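Side-chain contacts in putative O-GlcNAcase nagJ (Clostridium perfringens, PDB 6PV5), which probably cleaves beta-linked N-acetylglucosamine from glycans as a family 84 glycoside hydrolase, represented here by a fragment holding the catalytic barrel and its flanking N-terminal and helical domains: residues Ser226-His230 with Arg231-Arg235; Ala283-Asn286 with Lys287-Leu291; Gln528-Phe531 with Ser532-Gln536; Lys560-Ile563 with Tyr564-Gly568; Ile594-Leu597 with Arg598-Asp601. All blocks are in the same frame, centred on the assembly; numbering follows the deposited sequence. Where two conformers were deposited one is given.

Interaction 1 (Ser226-His230 with Arg231-Arg235); sequences SDPYH and REKWR
Tyr229 and Lys233 meet because both first torsions set CG beside the residue's own N and opposite its carbonyl carbon (chi1 -66° and -62°), bringing the lysine chain over one face of the phenol ring. Lys233 CD does the touching, 3.6 Å from Tyr229 CE2, a CH-pi contact that suits a residue with apolar methylenes behind its charge. Pro228 O accepts from Arg231 N at 3.0 Å, while Lys233 N comes to the opposite face of that carbonyl, modelled too close for its distance to be taken literally. Asp227 forms an Asx turn, its OD1 accepting from Tyr229 N at 3.0 Å, while OD2 is held by Tyr222 and Tyr238. His230 ND1 reaches back to Asp227 O at 3.1 Å, close to its ring plane, which fixes the imidazole's rotation. Arg231 lies about 7 Å, side chain to side chain, from Asp305, the predicted proton donor. A loop like this one, following strand 219-222, is typical of the active-site rim of a TIM-barrel glycosidase.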
loop_
_atom_site.group_PDB
_atom_site.type_symbol
_atom_site.label_atom_id
_atom_site.label_comp_id
_atom_site.label_asym_id
_atom_site.label_seq_id
_atom_site.Cartn_x
_atom_site.Cartn_y
_atom_site.Cartn_z
ATOM N N SER A 226 -16.798 8.806 -7.481
ATOM C CA SER A 226 -17.901 8.752 -8.424
ATOM C C SER A 226 -19.171 8.194 -7.783
ATOM O O SER A 226 -20.222 8.255 -8.403
ATOM C CB SER A 226 -17.518 7.960 -9.652
ATOM O OG SER A 226 -17.322 6.601 -9.307
ATOM N N ASP A 227 -19.076 7.627 -6.570
ATOM C CA ASP A 227 -20.260 7.128 -5.880
ATOM C C ASP A 227 -21.016 8.286 -5.216
ATOM O O ASP A 227 -20.624 8.774 -4.157
ATOM C CB ASP A 227 -19.957 5.985 -4.901
ATOM C CG ASP A 227 -21.208 5.501 -4.172
ATOM O OD1 ASP A 227 -22.266 6.164 -4.330
ATOM O OD2 ASP A 227 -21.133 4.456 -3.478
ATOM N N PRO A 228 -22.176 8.711 -5.767
ATOM C CA PRO A 228 -22.841 9.928 -5.300
ATOM C C PRO A 228 -23.350 9.912 -3.856
ATOM O O PRO A 228 -23.535 10.976 -3.280
ATOM C CB PRO A 228 -23.978 10.126 -6.322
ATOM C CG PRO A 228 -24.283 8.721 -6.801
ATOM C CD PRO A 228 -22.937 8.022 -6.828
ATOM N N TYR A 229 -23.537 8.717 -3.278
ATOM C CA TYR A 229 -24.082 8.545 -1.940
ATOM C C TYR A 229 -23.005 8.776 -0.884
ATOM O O TYR A 229 -23.267 8.748 0.321
ATOM C CB TYR A 229 -24.732 7.163 -1.795
ATOM C CG TYR A 229 -25.947 7.031 -2.674
ATOM C CD1 TYR A 229 -25.852 6.482 -3.946
ATOM C CD2 TYR A 229 -27.173 7.545 -2.275
ATOM C CE1 TYR A 229 -26.954 6.407 -4.783
ATOM C CE2 TYR A 229 -28.284 7.478 -3.100
ATOM C CZ TYR A 229 -28.174 6.908 -4.358
ATOM O OH TYR A 229 -29.264 6.825 -5.173
ATOM N N HIS A 230 -21.770 8.984 -1.341
ATOM C CA HIS A 230 -20.743 9.360 -0.394
ATOM C C HIS A 230 -20.635 10.885 -0.385
ATOM O O HIS A 230 -20.057 11.433 0.545
ATOM C CB HIS A 230 -19.442 8.576 -0.654
ATOM C CG HIS A 230 -18.361 9.456 -1.181
ATOM N ND1 HIS A 230 -18.460 10.089 -2.409
ATOM C CD2 HIS A 230 -17.213 9.886 -0.617
ATOM C CE1 HIS A 230 -17.400 10.850 -2.592
ATOM N NE2 HIS A 230 -16.623 10.740 -1.507
ATOM N N ARG A 231 -21.219 11.562 -1.395
ATOM C CA ARG A 231 -20.934 12.972 -1.648
ATOM C C ARG A 231 -22.154 13.771 -2.116
ATOM O O ARG A 231 -22.715 14.544 -1.344
ATOM C CB ARG A 231 -19.792 13.146 -2.655
ATOM C CG ARG A 231 -19.277 14.576 -2.764
ATOM C CD ARG A 231 -18.230 14.793 -3.843
ATOM N NE ARG A 231 -17.965 16.224 -3.942
ATOM C CZ ARG A 231 -18.484 17.043 -4.857
ATOM N NH1 ARG A 231 -18.188 18.334 -4.841
ATOM N NH2 ARG A 231 -19.296 16.574 -5.786
ATOM N N GLU A 232 -22.486 13.703 -3.416
ATOM C CA GLU A 232 -23.555 14.535 -3.957
ATOM C C GLU A 232 -24.859 14.226 -3.223
ATOM O O GLU A 232 -25.610 15.133 -2.869
ATOM C CB GLU A 232 -23.782 14.297 -5.450
ATOM C CG GLU A 232 -22.960 15.199 -6.355
ATOM C CD GLU A 232 -21.669 14.581 -6.874
ATOM O OE1 GLU A 232 -21.195 13.580 -6.279
ATOM O OE2 GLU A 232 -21.140 15.103 -7.879
ATOM N N LYS A 233 -25.108 12.934 -3.000
ATOM C CA LYS A 233 -26.305 12.482 -2.314
ATOM C C LYS A 233 -25.950 11.942 -0.930
ATOM O O LYS A 233 -26.429 10.876 -0.554
ATOM C CB LYS A 233 -26.910 11.314 -3.097
ATOM C CG LYS A 233 -27.361 11.612 -4.520
ATOM C CD LYS A 233 -28.090 10.429 -5.139
ATOM C CE LYS A 233 -28.249 10.540 -6.640
ATOM N NZ LYS A 233 -29.233 11.578 -7.028
ATOM N N TRP A 234 -25.099 12.653 -0.172
ATOM C CA TRP A 234 -24.659 12.142 1.126
ATOM C C TRP A 234 -25.822 11.974 2.103
ATOM O O TRP A 234 -25.748 11.137 2.995
ATOM C CB TRP A 234 -23.569 13.011 1.757
ATOM C CG TRP A 234 -24.003 14.411 2.042
ATOM C CD1 TRP A 234 -23.960 15.464 1.179
ATOM C CD2 TRP A 234 -24.542 14.925 3.277
ATOM N NE1 TRP A 234 -24.411 16.602 1.794
ATOM C CE2 TRP A 234 -24.773 16.302 3.085
ATOM C CE3 TRP A 234 -24.849 14.360 4.521
ATOM C CZ2 TRP A 234 -25.304 17.121 4.081
ATOM C CZ3 TRP A 234 -25.354 15.175 5.515
ATOM C CH2 TRP A 234 -25.587 16.535 5.293
ATOM N N ARG A 235 -26.867 12.790 1.952
ATOM C CA ARG A 235 -28.015 12.707 2.843
ATOM C C ARG A 235 -28.798 11.411 2.622
ATOM O O ARG A 235 -29.403 10.898 3.558
ATOM C CB ARG A 235 -28.927 13.918 2.648
ATOM C CG ARG A 235 -28.311 15.225 3.116
ATOM C CD ARG A 235 -29.096 16.323 2.440
ATOM N NE ARG A 235 -28.600 17.662 2.732
ATOM C CZ ARG A 235 -27.723 18.325 1.985
ATOM N NH1 ARG A 235 -27.227 17.773 0.888
ATOM N NH2 ARG A 235 -27.349 19.543 2.334
#

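Interaction 2 (Ala283-Asn286 with Lys287-Leu291); sequences ALIN and KAETL
Within the beta-alpha-beta crossover of the TIM barrel formed by strand 259-264, helix 274-294 and strand 298-302, Ile285 and Glu289 lie side by side on the helix, one turn apart and pointing the same way. The glutamate folds back over the helix: Glu289 CG comes to 3.0 Å from Ile285 O, an unusually short approach best read with caution, and a bend at chi2 (-91°) leaves OE2 3.9 Å from Ile285 CG2. The other carboxylate oxygen, OE1, forms a salt bridge with Lys329, so the charge is paired while the stem lies against the Ile285 carbonyl and the carboxylate edges up to the CG2 methyl. On the inner side, Ala288 has a methyl small enough to sit 3.5 Å from Leu284 O and still leave room for Phe321 and Phe325 of helix 311-326. Leucine suits position 284, where its side chain packs on Ile264 and Ile301 of the two flanking strands. The buried Lys287 takes its bends at chi2 and chi4, and NZ ends among the carbonyl oxygens of Tyr229, Trp234 and Glu236; three acceptors are a good match for an ammonium group removed from solvent. Asn286 O closes the helical turn, receiving Thr290 N at 3.0 Å. The threonine hydroxyl adds a weak bond to the same oxygen, with OG1 3.4 Å from Asn286 O.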
loop_
_atom_site.group_PDB
_atom_site.type_symbol
_atom_site.label_atom_id
_atom_site.label_comp_id
_atom_site.label_asym_id
_atom_site.label_seq_id
_atom_site.Cartn_x
_atom_site.Cartn_y
_atom_site.Cartn_z
ATOM N N ALA A 283 -29.852 14.814 8.997
ATOM C CA ALA A 283 -29.547 14.052 7.792
ATOM C C ALA A 283 -28.285 13.212 8.003
ATOM O O ALA A 283 -28.300 12.002 7.759
ATOM C CB ALA A 283 -29.421 14.993 6.617
ATOM N N LEU A 284 -27.227 13.853 8.532
ATOM C CA LEU A 284 -25.934 13.215 8.730
ATOM C C LEU A 284 -26.068 12.057 9.711
ATOM O O LEU A 284 -25.580 10.950 9.449
ATOM C CB LEU A 284 -24.915 14.257 9.211
ATOM C CG LEU A 284 -23.511 13.751 9.562
ATOM C CD1 LEU A 284 -22.856 13.030 8.386
ATOM C CD2 LEU A 284 -22.635 14.918 10.013
ATOM N N ILE A 285 -26.755 12.315 10.831
ATOM C CA ILE A 285 -26.945 11.277 11.833
ATOM C C ILE A 285 -27.690 10.108 11.192
ATOM O O ILE A 285 -27.313 8.953 11.381
ATOM C CB ILE A 285 -27.696 11.852 13.056
ATOM C CG1 ILE A 285 -26.785 12.779 13.864
ATOM C CG2 ILE A 285 -28.307 10.738 13.913
ATOM C CD1 ILE A 285 -25.673 12.060 14.607
ATOM N N ASN A 286 -28.760 10.425 10.457
ATOM C CA ASN A 286 -29.577 9.393 9.829
ATOM C C ASN A 286 -28.720 8.521 8.911
ATOM O O ASN A 286 -28.647 7.306 9.104
ATOM C CB ASN A 286 -30.793 9.956 9.087
ATOM C CG ASN A 286 -31.729 8.873 8.577
ATOM O OD1 ASN A 286 -32.047 7.912 9.287
ATOM N ND2 ASN A 286 -32.186 9.018 7.343
ATOM N N LYS A 287 -28.063 9.149 7.922
ATOM C CA LYS A 287 -27.194 8.430 6.997
ATOM C C LYS A 287 -26.265 7.496 7.763
ATOM O O LYS A 287 -26.138 6.311 7.446
ATOM C CB LYS A 287 -26.401 9.416 6.133
ATOM C CG LYS A 287 -25.558 8.766 5.040
ATOM C CD LYS A 287 -26.292 7.710 4.235
ATOM C CE LYS A 287 -25.528 7.289 2.996
ATOM N NZ LYS A 287 -25.325 8.442 2.086
ATOM N N ALA A 288 -25.634 8.024 8.812
ATOM C CA ALA A 288 -24.694 7.202 9.555
ATOM C C ALA A 288 -25.397 5.999 10.180
ATOM O O ALA A 288 -24.765 4.971 10.404
ATOM C CB ALA A 288 -23.975 8.042 10.592
ATOM N N GLU A 289 -26.686 6.153 10.512
ATOM C CA GLU A 289 -27.470 5.105 11.171
ATOM C C GLU A 289 -27.730 3.950 10.200
ATOM O O GLU A 289 -27.544 2.780 10.542
ATOM C CB GLU A 289 -28.812 5.649 11.687
ATOM C CG GLU A 289 -28.702 6.720 12.761
ATOM C CD GLU A 289 -28.687 6.234 14.202
ATOM O OE1 GLU A 289 -28.579 5.009 14.417
ATOM O OE2 GLU A 289 -28.792 7.090 15.110
ATOM N N THR A 290 -28.178 4.307 8.990
ATOM C CA THR A 290 -28.252 3.410 7.845
ATOM C C THR A 290 -26.991 2.558 7.794
ATOM O O THR A 290 -27.044 1.341 7.930
ATOM C CB THR A 290 -28.324 4.223 6.550
ATOM O OG1 THR A 290 -29.439 5.106 6.665
ATOM C CG2 THR A 290 -28.433 3.376 5.301
ATOM N N LEU A 291 -25.849 3.233 7.641
ATOM C CA LEU A 291 -24.592 2.556 7.389
ATOM C C LEU A 291 -24.256 1.672 8.580
ATOM O O LEU A 291 -23.683 0.590 8.417
ATOM C CB LEU A 291 -23.541 3.640 7.137
ATOM C CG LEU A 291 -23.833 4.479 5.893
ATOM C CD1 LEU A 291 -23.341 5.913 6.036
ATOM C CD2 LEU A 291 -23.268 3.807 4.646
#

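Interaction 3 (Gln528-Phe531 with Ser532-Gln536); sequences QNEF and SKMVQ
The sulfur of Met534 meets the Phe531 ring at its edge, almost exactly in the ring plane: SD lies 5.2 Å from the centroid, 88° off the normal, and 3.8 Å from CD1. This Met-aromatic contact joins residues three apart on helix 521-544, whose side chains run alongside each other. Both types suit a buried flank, since Phe531 packs on Val612 and Phe615 of helix 612-619 and the flexible thioether fits against Phe561 and Tyr564 of helix 548-579. On another flank Gln528 O takes two bonds from one residue, Ser532 N at 3.0 Å and Ser532 OG at 2.7 Å, from opposite faces of the carbonyl plane. Serine can do this because its OG stands beside its own N (chi1 -53°), and the hydroxyl is thereby satisfied within the helix. Glu530 bends at chi2, sending OE2 to His489 while OE1 accepts from a water at 2.7 Å. The same water accepts from Lys533 NZ at 3.2 Å. With Glu530 OE1 and Lys533 NZ themselves 4.8 Å apart, the water bridges the two charged groups, and their attraction is probably weaker than direct contact would give.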
loop_
_atom_site.group_PDB
_atom_site.type_symbol
_atom_site.label_atom_id
_atom_site.label_comp_id
_atom_site.label_asym_id
_atom_site.label_seq_id
_atom_site.Cartn_x
_atom_site.Cartn_y
_atom_site.Cartn_z
ATOM N N GLN A 528 24.273 -1.552 -23.364
ATOM C CA GLN A 528 23.815 -2.552 -24.325
ATOM C C GLN A 528 23.166 -3.750 -23.636
ATOM O O GLN A 528 22.195 -4.310 -24.154
ATOM C CB GLN A 528 24.959 -3.041 -25.213
ATOM C CG GLN A 528 24.489 -3.975 -26.313
ATOM C CD GLN A 528 25.623 -4.253 -27.264
ATOM O OE1 GLN A 528 25.721 -3.649 -28.332
ATOM N NE2 GLN A 528 26.514 -5.145 -26.859
ATOM N N ASN A 529 23.740 -4.173 -22.503
ATOM C CA ASN A 529 23.161 -5.247 -21.708
ATOM C C ASN A 529 21.762 -4.847 -21.234
ATOM O O ASN A 529 20.818 -5.626 -21.341
ATOM C CB ASN A 529 24.027 -5.602 -20.494
ATOM C CG ASN A 529 25.293 -6.360 -20.831
ATOM O OD1 ASN A 529 25.305 -7.206 -21.727
ATOM N ND2 ASN A 529 26.360 -6.081 -20.096
ATOM N N GLU A 530 21.634 -3.636 -20.681
ATOM C CA GLU A 530 20.327 -3.173 -20.214
ATOM C C GLU A 530 19.297 -3.203 -21.350
ATOM O O GLU A 530 18.228 -3.784 -21.197
ATOM C CB GLU A 530 20.425 -1.788 -19.588
ATOM C CG GLU A 530 19.104 -1.302 -18.981
ATOM C CD GLU A 530 18.405 -2.209 -17.972
ATOM O OE1 GLU A 530 19.068 -3.102 -17.386
ATOM O OE2 GLU A 530 17.186 -2.012 -17.754
ATOM N N PHE A 531 19.659 -2.632 -22.510
ATOM C CA PHE A 531 18.754 -2.463 -23.636
ATOM C C PHE A 531 18.355 -3.823 -24.202
ATOM O O PHE A 531 17.223 -3.986 -24.670
ATOM C CB PHE A 531 19.333 -1.535 -24.713
ATOM C CG PHE A 531 19.580 -0.100 -24.303
ATOM C CD1 PHE A 531 18.706 0.573 -23.454
ATOM C CD2 PHE A 531 20.681 0.596 -24.791
ATOM C CE1 PHE A 531 18.938 1.899 -23.101
ATOM C CE2 PHE A 531 20.911 1.922 -24.442
ATOM C CZ PHE A 531 20.035 2.573 -23.595
ATOM N N SER A 532 19.269 -4.804 -24.145
ATOM C CA SER A 532 18.933 -6.134 -24.635
ATOM C C SER A 532 17.906 -6.791 -23.712
ATOM O O SER A 532 17.056 -7.541 -24.174
ATOM C CB SER A 532 20.146 -7.020 -24.801
ATOM O OG SER A 532 21.115 -6.360 -25.602
ATOM N N LYS A 533 17.998 -6.534 -22.406
ATOM C CA LYS A 533 17.028 -7.128 -21.495
ATOM C C LYS A 533 15.665 -6.491 -21.746
ATOM O O LYS A 533 14.662 -7.188 -21.749
ATOM C CB LYS A 533 17.460 -6.948 -20.039
ATOM C CG LYS A 533 18.710 -7.716 -19.640
ATOM C CD LYS A 533 19.199 -7.277 -18.288
ATOM C CE LYS A 533 20.509 -7.927 -17.911
ATOM N NZ LYS A 533 21.045 -7.378 -16.643
ATOM N N MET A 534 15.658 -5.180 -22.014
ATOM C CA MET A 534 14.443 -4.428 -22.283
ATOM C C MET A 534 13.754 -4.994 -23.522
ATOM O O MET A 534 12.526 -5.086 -23.567
ATOM C CB MET A 534 14.731 -2.933 -22.491
ATOM C CG MET A 534 15.248 -2.228 -21.233
ATOM S SD MET A 534 15.616 -0.463 -21.475
ATOM C CE MET A 534 14.024 0.237 -21.903
ATOM N N VAL A 535 14.554 -5.377 -24.524
ATOM C CA VAL A 535 14.002 -5.978 -25.731
ATOM C C VAL A 535 13.288 -7.289 -25.401
ATOM O O VAL A 535 12.234 -7.564 -25.965
ATOM C CB VAL A 535 15.046 -6.151 -26.852
ATOM C CG1 VAL A 535 14.545 -7.058 -27.971
ATOM C CG2 VAL A 535 15.452 -4.798 -27.420
ATOM N N GLN A 536 13.853 -8.087 -24.489
ATOM C CA GLN A 536 13.417 -9.470 -24.309
ATOM C C GLN A 536 12.276 -9.627 -23.302
ATOM O O GLN A 536 11.520 -10.593 -23.385
ATOM C CB GLN A 536 14.548 -10.335 -23.755
ATOM C CG GLN A 536 15.781 -10.444 -24.633
ATOM C CD GLN A 536 16.865 -11.136 -23.842
ATOM O OE1 GLN A 536 16.742 -12.309 -23.483
ATOM N NE2 GLN A 536 17.931 -10.407 -23.546
HETATM O O HOH W 1 21.514 -4.221 -17.196
#

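Interaction 4 (Lys560-Ile563 with Tyr564-Gly568); sequences KFEI and YGNAG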
loop_
_atom_site.group_PDB
_atom_site.type_symbol
_atom_site.label_atom_id
_atom_site.label_comp_id
_atom_site.label_asym_id
_atom_site.label_seq_id
_atom_site.Cartn_x
_atom_site.Cartn_y
_atom_site.Cartn_z
ATOM N N LYS A 560 5.817 -0.558 -25.630
ATOM C CA LYS A 560 6.653 0.623 -25.731
ATOM C C LYS A 560 8.048 0.309 -25.189
ATOM O O LYS A 560 9.045 0.772 -25.751
ATOM C CB LYS A 560 6.038 1.826 -25.010
ATOM C CG LYS A 560 6.786 3.127 -25.249
ATOM C CD LYS A 560 5.954 4.348 -25.101
ATOM C CE LYS A 560 6.730 5.604 -25.412
ATOM N NZ LYS A 560 5.829 6.789 -25.308
ATOM N N PHE A 561 8.109 -0.514 -24.136
ATOM C CA PHE A 561 9.369 -0.833 -23.468
ATOM C C PHE A 561 10.294 -1.588 -24.424
ATOM O O PHE A 561 11.488 -1.350 -24.439
ATOM C CB PHE A 561 9.108 -1.739 -22.266
ATOM C CG PHE A 561 10.225 -1.937 -21.271
ATOM C CD1 PHE A 561 10.660 -0.897 -20.456
ATOM C CD2 PHE A 561 10.778 -3.196 -21.074
ATOM C CE1 PHE A 561 11.648 -1.105 -19.492
ATOM C CE2 PHE A 561 11.758 -3.404 -20.105
ATOM C CZ PHE A 561 12.190 -2.365 -19.307
ATOM N N GLU A 562 9.716 -2.491 -25.220
ATOM C CA GLU A 562 10.460 -3.250 -26.214
ATOM C C GLU A 562 11.090 -2.319 -27.244
ATOM O O GLU A 562 12.241 -2.522 -27.614
ATOM C CB GLU A 562 9.557 -4.267 -26.914
ATOM C CG GLU A 562 10.348 -5.247 -27.765
ATOM C CD GLU A 562 9.534 -6.336 -28.445
ATOM O OE1 GLU A 562 8.723 -6.995 -27.771
ATOM O OE2 GLU A 562 9.735 -6.538 -29.645
ATOM N N ILE A 563 10.334 -1.315 -27.704
ATOM C CA ILE A 563 10.808 -0.328 -28.670
ATOM C C ILE A 563 11.925 0.541 -28.076
ATOM O O ILE A 563 12.887 0.857 -28.787
ATOM C CB ILE A 563 9.650 0.550 -29.197
ATOM C CG1 ILE A 563 8.505 -0.264 -29.814
ATOM C CG2 ILE A 563 10.159 1.626 -30.160
ATOM C CD1 ILE A 563 7.373 0.612 -30.329
ATOM N N TYR A 564 11.783 0.977 -26.805
ATOM C CA TYR A 564 12.867 1.668 -26.121
ATOM C C TYR A 564 14.141 0.815 -26.155
ATOM O O TYR A 564 15.213 1.334 -26.431
ATOM C CB TYR A 564 12.531 1.981 -24.657
ATOM C CG TYR A 564 11.806 3.280 -24.457
ATOM C CD1 TYR A 564 12.416 4.484 -24.788
ATOM C CD2 TYR A 564 10.529 3.308 -23.918
ATOM C CE1 TYR A 564 11.759 5.687 -24.615
ATOM C CE2 TYR A 564 9.855 4.508 -23.752
ATOM C CZ TYR A 564 10.475 5.694 -24.090
ATOM O OH TYR A 564 9.857 6.894 -23.891
ATOM N N GLY A 565 14.021 -0.488 -25.876
ATOM C CA GLY A 565 15.180 -1.373 -25.940
ATOM C C GLY A 565 15.909 -1.258 -27.284
ATOM O O GLY A 565 17.122 -1.013 -27.346
ATOM N N ASN A 566 15.127 -1.395 -28.362
ATOM C CA ASN A 566 15.621 -1.330 -29.730
ATOM C C ASN A 566 16.187 0.050 -30.042
ATOM O O ASN A 566 17.232 0.155 -30.689
ATOM C CB ASN A 566 14.531 -1.742 -30.722
ATOM C CG ASN A 566 14.372 -3.244 -30.732
ATOM O OD1 ASN A 566 15.368 -3.964 -30.689
ATOM N ND2 ASN A 566 13.144 -3.727 -30.762
ATOM N N ALA A 567 15.513 1.106 -29.558
ATOM C CA ALA A 567 15.991 2.454 -29.819
ATOM C C ALA A 567 17.322 2.660 -29.101
ATOM O O ALA A 567 18.223 3.327 -29.625
ATOM C CB ALA A 567 14.951 3.464 -29.402
ATOM N N GLY A 568 17.448 2.075 -27.899
ATOM C CA GLY A 568 18.676 2.206 -27.130
ATOM C C GLY A 568 19.836 1.479 -27.818
ATOM O O GLY A 568 20.928 2.019 -27.922
HETATM O O HOH W 2 12.132 -6.524 -31.044
#
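From Tyr564 CB, which rests 3.5 Å from Phe561 O, the side chain runs out beside Lys560, one turn earlier. CG faces Lys560 O, the carbonyl that also receives Tyr564 N, and CD2 passes 3.5 Å from Lys560 O. Next, CE2 touches Lys560 CG at 3.7 Å, the lysine chain crossing the ring at a slant. CZ meets Lys560 CE at 4.0 Å; Tyr564 OH lies 3.7 Å from Lys560 CE and is hydrogen-bonded to Asp613. The pairing works because Lys560 is extended beyond CG, so that its CG and CE both reach the CE2 side of the ring and NZ carries on to the carbonyls of Ile603 and Ala605, which satisfy the buried charge. This belongs to helix 548-579 in the helical bundle that follows the catalytic barrel, where the phenol also packs on Leu600 of helix 583-601 and Val612 of helix 612-619. At the more polar flank, a water donates to Glu562 OE2 at 2.8 Å and accepts from Asn566 ND2 at 3.0 Å. Ala567 N closes the next turn on Ile563 O at 2.7 Å, and its small methyl packs against Ile616.

Interaction 5 (Ile594-Leu597 with Arg598-Asp601); sequences IKLL and RNLD
Leu597 O receives Asp601 N at 3.0 Å with an N-H...O angle of 165°, the straightest of the four backbone bonds joining 594-597 to 598-601. Leu597 O also lies 3.4 Å from Asp601 CG, for the aspartate turns back along the helix. An acid suits this place because OD1 forms a salt bridge with Arg617 of helix 612-619. On the neighbouring flank Leu597 and Leu600 slant across each other, Leu597 CD2 touching Leu600 CD1 at 4.1 Å. The first torsion of Leu597, -105°, lies away from the usual staggered values, and the side chain also packs against Ile616 and Arg617. These residues form the last turns of helix 583-601, which lies on helix 548-579 in the C-terminal helical bundle. There Leu600, the buried member of the set, packs against Ile563, a match of two branched apolar side chains. On the solvent side the contacts are more polar. Ile594 CG2 lies 3.9 Å from Arg598 NE, meeting the guanidinium neither squarely on a face nor at an edge; the two side chains point the same way, and the guanidinium itself, through NE and NH2, lies beside the isoleucine methyl, while Arg598 remains exposed. Leu596 CD2 approaches Asn599 ND2 at 4.0 Å. Asn599 OD1 stands 3.1 Å from Lys595 O, two acceptors close together, so the amide may be modelled the wrong way round.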
loop_
_atom_site.group_PDB
_atom_site.type_symbol
_atom_site.label_atom_id
_atom_site.label_comp_id
_atom_site.label_asym_id
_atom_site.label_seq_id
_atom_site.Cartn_x
_atom_site.Cartn_y
_atom_site.Cartn_z
ATOM N N ILE A 594 15.812 7.507 -36.005
ATOM C CA ILE A 594 14.728 8.468 -36.122
ATOM C C ILE A 594 13.414 7.697 -36.274
ATOM O O ILE A 594 12.423 8.063 -35.650
ATOM C CB ILE A 594 14.976 9.507 -37.243
ATOM C CG1 ILE A 594 16.218 10.372 -36.998
ATOM C CG2 ILE A 594 13.740 10.361 -37.512
ATOM C CD1 ILE A 594 16.102 11.354 -35.841
ATOM N N LYS A 595 13.417 6.598 -37.037
ATOM C CA LYS A 595 12.193 5.822 -37.226
ATOM C C LYS A 595 11.730 5.198 -35.909
ATOM O O LYS A 595 10.540 5.213 -35.623
ATOM C CB LYS A 595 12.300 4.777 -38.341
ATOM C CG LYS A 595 12.160 5.335 -39.754
ATOM C CD LYS A 595 11.669 4.326 -40.780
ATOM C CE LYS A 595 12.730 3.367 -41.277
ATOM N NZ LYS A 595 12.166 2.430 -42.279
ATOM N N LEU A 596 12.672 4.666 -35.115
ATOM C CA LEU A 596 12.343 4.097 -33.810
ATOM C C LEU A 596 11.792 5.164 -32.867
ATOM O O LEU A 596 10.835 4.904 -32.152
ATOM C CB LEU A 596 13.565 3.378 -33.228
ATOM C CG LEU A 596 13.937 2.102 -33.980
ATOM C CD1 LEU A 596 15.247 1.530 -33.476
ATOM C CD2 LEU A 596 12.828 1.064 -33.880
ATOM N N LEU A 597 12.394 6.356 -32.872
ATOM C CA LEU A 597 11.879 7.464 -32.083
ATOM C C LEU A 597 10.425 7.751 -32.438
ATOM O O LEU A 597 9.602 7.951 -31.542
ATOM C CB LEU A 597 12.744 8.716 -32.264
ATOM C CG LEU A 597 13.661 9.043 -31.086
ATOM C CD1 LEU A 597 14.290 10.417 -31.263
ATOM C CD2 LEU A 597 12.904 8.969 -29.765
ATOM N N ARG A 598 10.119 7.745 -33.746
ATOM C CA ARG A 598 8.755 7.959 -34.213
ATOM C C ARG A 598 7.827 6.872 -33.680
ATOM O O ARG A 598 6.737 7.191 -33.222
ATOM C CB ARG A 598 8.664 8.048 -35.740
ATOM C CG ARG A 598 9.225 9.349 -36.292
ATOM C CD ARG A 598 8.979 9.709 -37.751
ATOM N NE ARG A 598 9.886 10.814 -38.046
ATOM C CZ ARG A 598 9.779 12.054 -37.562
ATOM N NH1 ARG A 598 8.770 12.388 -36.769
ATOM N NH2 ARG A 598 10.682 12.964 -37.887
ATOM N N ASN A 599 8.242 5.605 -33.747
ATOM C CA ASN A 599 7.427 4.526 -33.202
ATOM C C ASN A 599 7.100 4.756 -31.716
ATOM O O ASN A 599 5.992 4.458 -31.287
ATOM C CB ASN A 599 8.088 3.161 -33.412
ATOM C CG ASN A 599 8.353 2.851 -34.873
ATOM O OD1 ASN A 599 7.895 3.576 -35.758
ATOM N ND2 ASN A 599 9.074 1.772 -35.140
ATOM N N LEU A 600 8.066 5.260 -30.928
ATOM C CA LEU A 600 7.922 5.498 -29.490
ATOM C C LEU A 600 6.911 6.611 -29.239
ATOM O O LEU A 600 6.032 6.478 -28.401
ATOM C CB LEU A 600 9.272 5.920 -28.887
ATOM C CG LEU A 600 10.251 4.772 -28.691
ATOM C CD1 LEU A 600 11.658 5.269 -28.362
ATOM C CD2 LEU A 600 9.724 3.815 -27.636
ATOM N N ASP A 601 7.081 7.718 -29.960
ATOM C CA ASP A 601 6.236 8.894 -29.836
ATOM C C ASP A 601 4.801 8.572 -30.239
ATOM O O ASP A 601 3.890 9.324 -29.911
ATOM C CB ASP A 601 6.852 10.096 -30.552
ATOM C CG ASP A 601 8.137 10.560 -29.869
ATOM O OD1 ASP A 601 8.370 10.138 -28.715
ATOM O OD2 ASP A 601 8.894 11.336 -30.483
#

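Overall arrangement
The five contacts fall into two groups. Interactions 1 and 2, centres about 13 Å apart, belong to the catalytic barrel: the loop of interaction 1 rests on the helix of interaction 2, also through Arg235 CG, 3.7 Å from Ala283 CB. Interaction 1 alone approaches the predicted proton donor. The other three lie on successive helices of the C-terminal bundle, interaction 4 in the middle. Its centre is about 8 Å from that of interaction 3, where Phe531 CD2 packs 3.3 Å from Gly568 C, and about 9 Å from that of interaction 5. Interactions 3 and 5 do not touch. Between interactions 1 and 4 the nearest atoms are about 28 Å apart.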